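Local atomic coordinates of protein-glutaminase (Chryseobacterium proteolyticum, PDB entry 2ZK9), a protein that hydrolyses the side-chain amides of glutamine residues in proteins, converting them to glutamate with release of ammonia. Residues A[105-110]-A[115-120]. Sequence-based numbering, arbitrary orientation.
Sequences SLFSSG and TAWRNA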
ATOM      1  N   SER A 105       2.770   3.489  -4.902  1.00  8.67           N
ATOM      2  CA  SER A 105       3.072   2.595  -6.026  0.78  9.05           C
ATOM      3  C   SER A 105       2.193   2.870  -7.253  1.00  9.09           C
ATOM      4  O   SER A 105       2.586   2.525  -8.333  1.00 11.46           O
ATOM      5  CB  SER A 105       3.059   1.119  -5.648  0.78  9.27           C
ATOM      6  OG  SER A 105       1.748   0.569  -5.430  0.78  7.91           O
ATOM      7  N   LEU A 106       1.040   3.485  -7.036  1.00  9.04           N
ATOM      8  CA  LEU A 106       0.091   3.830  -8.095  1.00  9.65           C
ATOM      9  C   LEU A 106      -0.135   5.327  -8.217  1.00  9.87           C
ATOM     10  O   LEU A 106      -0.502   5.770  -9.306  1.00 11.89           O
ATOM     11  CB  LEU A 106      -1.222   3.079  -7.924  1.00 10.24           C
ATOM     12  CG  LEU A 106      -1.115   1.560  -8.042  1.00 10.31           C
ATOM     13  CD1 LEU A 106      -2.477   0.929  -7.750  1.00 12.41           C
ATOM     14  CD2 LEU A 106      -0.601   1.138  -9.393  1.00 13.51           C
ATOM     15  N   PHE A 107      -0.064   6.070  -7.141  1.00  9.81           N
ATOM     16  CA  PHE A 107      -0.370   7.476  -7.076  1.00  9.80           C
ATOM     17  C   PHE A 107       0.714   8.168  -6.275  1.00 10.20           C
ATOM     18  O   PHE A 107       0.663   8.308  -5.041  1.00 10.97           O
ATOM     19  CB  PHE A 107      -1.762   7.697  -6.468  1.00 10.97           C
ATOM     20  CG  PHE A 107      -2.840   7.100  -7.312  1.00 10.68           C
ATOM     21  CD1 PHE A 107      -3.384   7.806  -8.355  1.00 11.79           C
ATOM     22  CD2 PHE A 107      -3.326   5.835  -7.028  1.00 11.73           C
ATOM     23  CE1 PHE A 107      -4.411   7.308  -9.116  1.00 13.88           C
ATOM     24  CE2 PHE A 107      -4.328   5.283  -7.793  1.00 13.75           C
ATOM     25  CZ  PHE A 107      -4.889   6.029  -8.799  1.00 13.93           C
ATOM     26  N   SER A 108       1.723   8.644  -6.963  1.00 12.08           N
ATOM     27  CA  SER A 108       2.895   9.213  -6.325  0.72 14.54           C
ATOM     28  C   SER A 108       2.735  10.620  -5.759  1.00 13.39           C
ATOM     29  O   SER A 108       3.586  11.082  -4.994  1.00 16.56           O
ATOM     30  CB  SER A 108       4.050   9.286  -7.366  0.72 19.89           C
ATOM     31  OG  SER A 108       3.631   9.940  -8.556  0.72 31.15           O
ATOM     32  N   SER A 109       1.645  11.304  -6.131  1.00 12.14           N
ATOM     33  CA  SER A 109       1.519  12.714  -5.815  1.00 12.83           C
ATOM     34  C   SER A 109       0.686  13.019  -4.591  1.00 12.81           C
ATOM     35  O   SER A 109       0.801  14.122  -4.079  1.00 14.29           O
ATOM     36  CB  SER A 109       1.002  13.539  -7.011  1.00 15.33           C
ATOM     37  OG  SER A 109       1.984  13.556  -8.040  1.00 17.96           O
ATOM     38  N   GLY A 110      -0.196  12.123  -4.166  1.00 10.88           N
ATOM     39  CA  GLY A 110      -1.006  12.428  -2.992  1.00 11.68           C
ATOM     40  C   GLY A 110      -2.002  11.325  -2.761  1.00 10.95           C
ATOM     41  O   GLY A 110      -2.148  10.395  -3.549  1.00 10.77           O
ATOM     42  N   THR A 115     -12.229   4.807  -4.888  1.00 12.25           N
ATOM     43  CA  THR A 115     -12.737   4.456  -6.212  0.52 12.14           C
ATOM     44  C   THR A 115     -11.687   4.757  -7.268  1.00 12.61           C
ATOM     45  O   THR A 115     -11.516   3.910  -8.168  1.00 13.02           O
ATOM     46  CB  THR A 115     -14.028   5.213  -6.509  0.52 13.72           C
ATOM     47  OG1 THR A 115     -13.736   6.597  -6.248  0.52 16.27           O
ATOM     48  CG2 THR A 115     -15.157   4.780  -5.596  0.52 15.93           C
ATOM     49  N   ALA A 116     -10.935   5.849  -7.172  1.00 12.44           N
ATOM     50  CA  ALA A 116      -9.857   6.072  -8.141  1.00 12.52           C
ATOM     51  C   ALA A 116      -8.789   5.011  -8.028  1.00 11.26           C
ATOM     52  O   ALA A 116      -8.229   4.526  -9.030  1.00 11.72           O
ATOM     53  CB  ALA A 116      -9.272   7.452  -7.915  1.00 13.67           C
ATOM     54  N   TRP A 117      -8.485   4.624  -6.804  1.00 10.30           N
ATOM     55  CA  TRP A 117      -7.478   3.608  -6.551  1.00  9.64           C
ATOM     56  C   TRP A 117      -7.848   2.255  -7.163  1.00  9.18           C
ATOM     57  O   TRP A 117      -7.045   1.627  -7.846  1.00 10.16           O
ATOM     58  CB  TRP A 117      -7.223   3.512  -5.065  1.00 10.11           C
ATOM     59  CG  TRP A 117      -6.212   2.483  -4.668  1.00  9.29           C
ATOM     60  CD1 TRP A 117      -4.858   2.519  -4.835  1.00  9.19           C
ATOM     61  CD2 TRP A 117      -6.512   1.261  -4.007  1.00  8.75           C
ATOM     62  NE1 TRP A 117      -4.295   1.392  -4.307  1.00  9.25           N
ATOM     63  CE2 TRP A 117      -5.271   0.586  -3.792  1.00  8.82           C
ATOM     64  CE3 TRP A 117      -7.674   0.643  -3.550  1.00  9.69           C
ATOM     65  CZ2 TRP A 117      -5.201  -0.634  -3.161  1.00  9.50           C
ATOM     66  CZ3 TRP A 117      -7.608  -0.571  -2.933  1.00  9.87           C
ATOM     67  CH2 TRP A 117      -6.385  -1.222  -2.727  1.00  9.71           C
ATOM     68  N   ARG A 118      -9.062   1.807  -6.862  1.00  9.80           N
ATOM     69  CA  ARG A 118      -9.464   0.507  -7.425  1.00 10.24           C
ATOM     70  C   ARG A 118      -9.451   0.542  -8.940  1.00 10.58           C
ATOM     71  O   ARG A 118      -9.093  -0.424  -9.606  1.00 11.37           O
ATOM     72  CB  ARG A 118     -10.820   0.085  -6.910  1.00 10.40           C
ATOM     73  CG  ARG A 118     -10.788  -0.280  -5.404  1.00 10.55           C
ATOM     74  CD  ARG A 118     -12.051  -1.048  -4.972  1.00 11.77           C
ATOM     75  NE  ARG A 118     -13.289  -0.332  -5.223  1.00 12.45           N
ATOM     76  CZ  ARG A 118     -13.787   0.573  -4.410  1.00 12.68           C
ATOM     77  NH1 ARG A 118     -13.202   0.920  -3.281  1.00 11.93           N
ATOM     78  NH2 ARG A 118     -14.950   1.177  -4.756  1.00 16.07           N
ATOM     79  N   ASN A 119      -9.865   1.694  -9.522  1.00 11.59           N
ATOM     80  CA  ASN A 119      -9.827   1.782 -10.996  1.00 11.93           C
ATOM     81  C   ASN A 119      -8.398   1.685 -11.534  1.00 11.12           C
ATOM     82  O   ASN A 119      -8.236   1.096 -12.621  1.00 12.34           O
ATOM     83  CB  ASN A 119     -10.538   3.075 -11.400  1.00 14.43           C
ATOM     84  CG  ASN A 119     -10.619   3.196 -12.905  1.00 14.55           C
ATOM     85  OD1 ASN A 119      -9.923   4.060 -13.452  1.00 18.26           O
ATOM     86  ND2 ASN A 119     -11.389   2.380 -13.563  1.00 16.31           N
ATOM     87  N   ALA A 120      -7.387   2.184 -10.822  1.00 10.90           N
ATOM     88  CA  ALA A 120      -6.010   2.016 -11.244  1.00 10.90           C
ATOM     89  C   ALA A 120      -5.527   0.600 -11.139  1.00  9.58           C
ATOM     90  O   ALA A 120      -4.477   0.267 -11.714  1.00 10.75           O
ATOM     91  CB  ALA A 120      -5.102   2.940 -10.451  1.00 13.02           C
TER
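Leu-106 and Phe-107 make an apolar, surface-near contact with Trp-117 and Ala-120, folding the loop that follows strand 97-102 back onto the short helix 114-120 to which it leads. No hydrogen bond joins the two segments; the contact rests on van der Waals packing of Phe-107 and Leu-106 against the helix. Phe-107 has CG anti to its carbonyl carbon (chi1 -63°), which sends the outer end of the ring to the helix. There Phe-107 CZ lies 3.5 Å from Ala-120 CB, while Phe-107 CE2 comes within 3.8 Å of Trp-117 CA. Phe-107 CE2 also meets the indole at its edge, near the indole plane, 4.1 Å from Trp-117 CD1. Phe-107 CZ also packs 3.7 Å from Ala-116 O, a carbonyl already used by Ala-120 N in the helical hydrogen bond. Leu-106 adds a single methyl: Leu-106 CD1 reaches Trp-117 NE1 at 3.9 Å, approaching the indole at a slant, and sits 4.3 Å from Ala-120 CB.

The N-H of Trp-117 is engaged by Asp-103 OD2, and its ring meets that of His-83 with the planes about 35° apart. The loop thus packs against an indole that is hydrogen-bonded to Asp-103 and lies against the ring of His-83. The pairing joins loop and helix beside the mixed sheet of the glutaminase domain, a family placed in the papain-like clan CA.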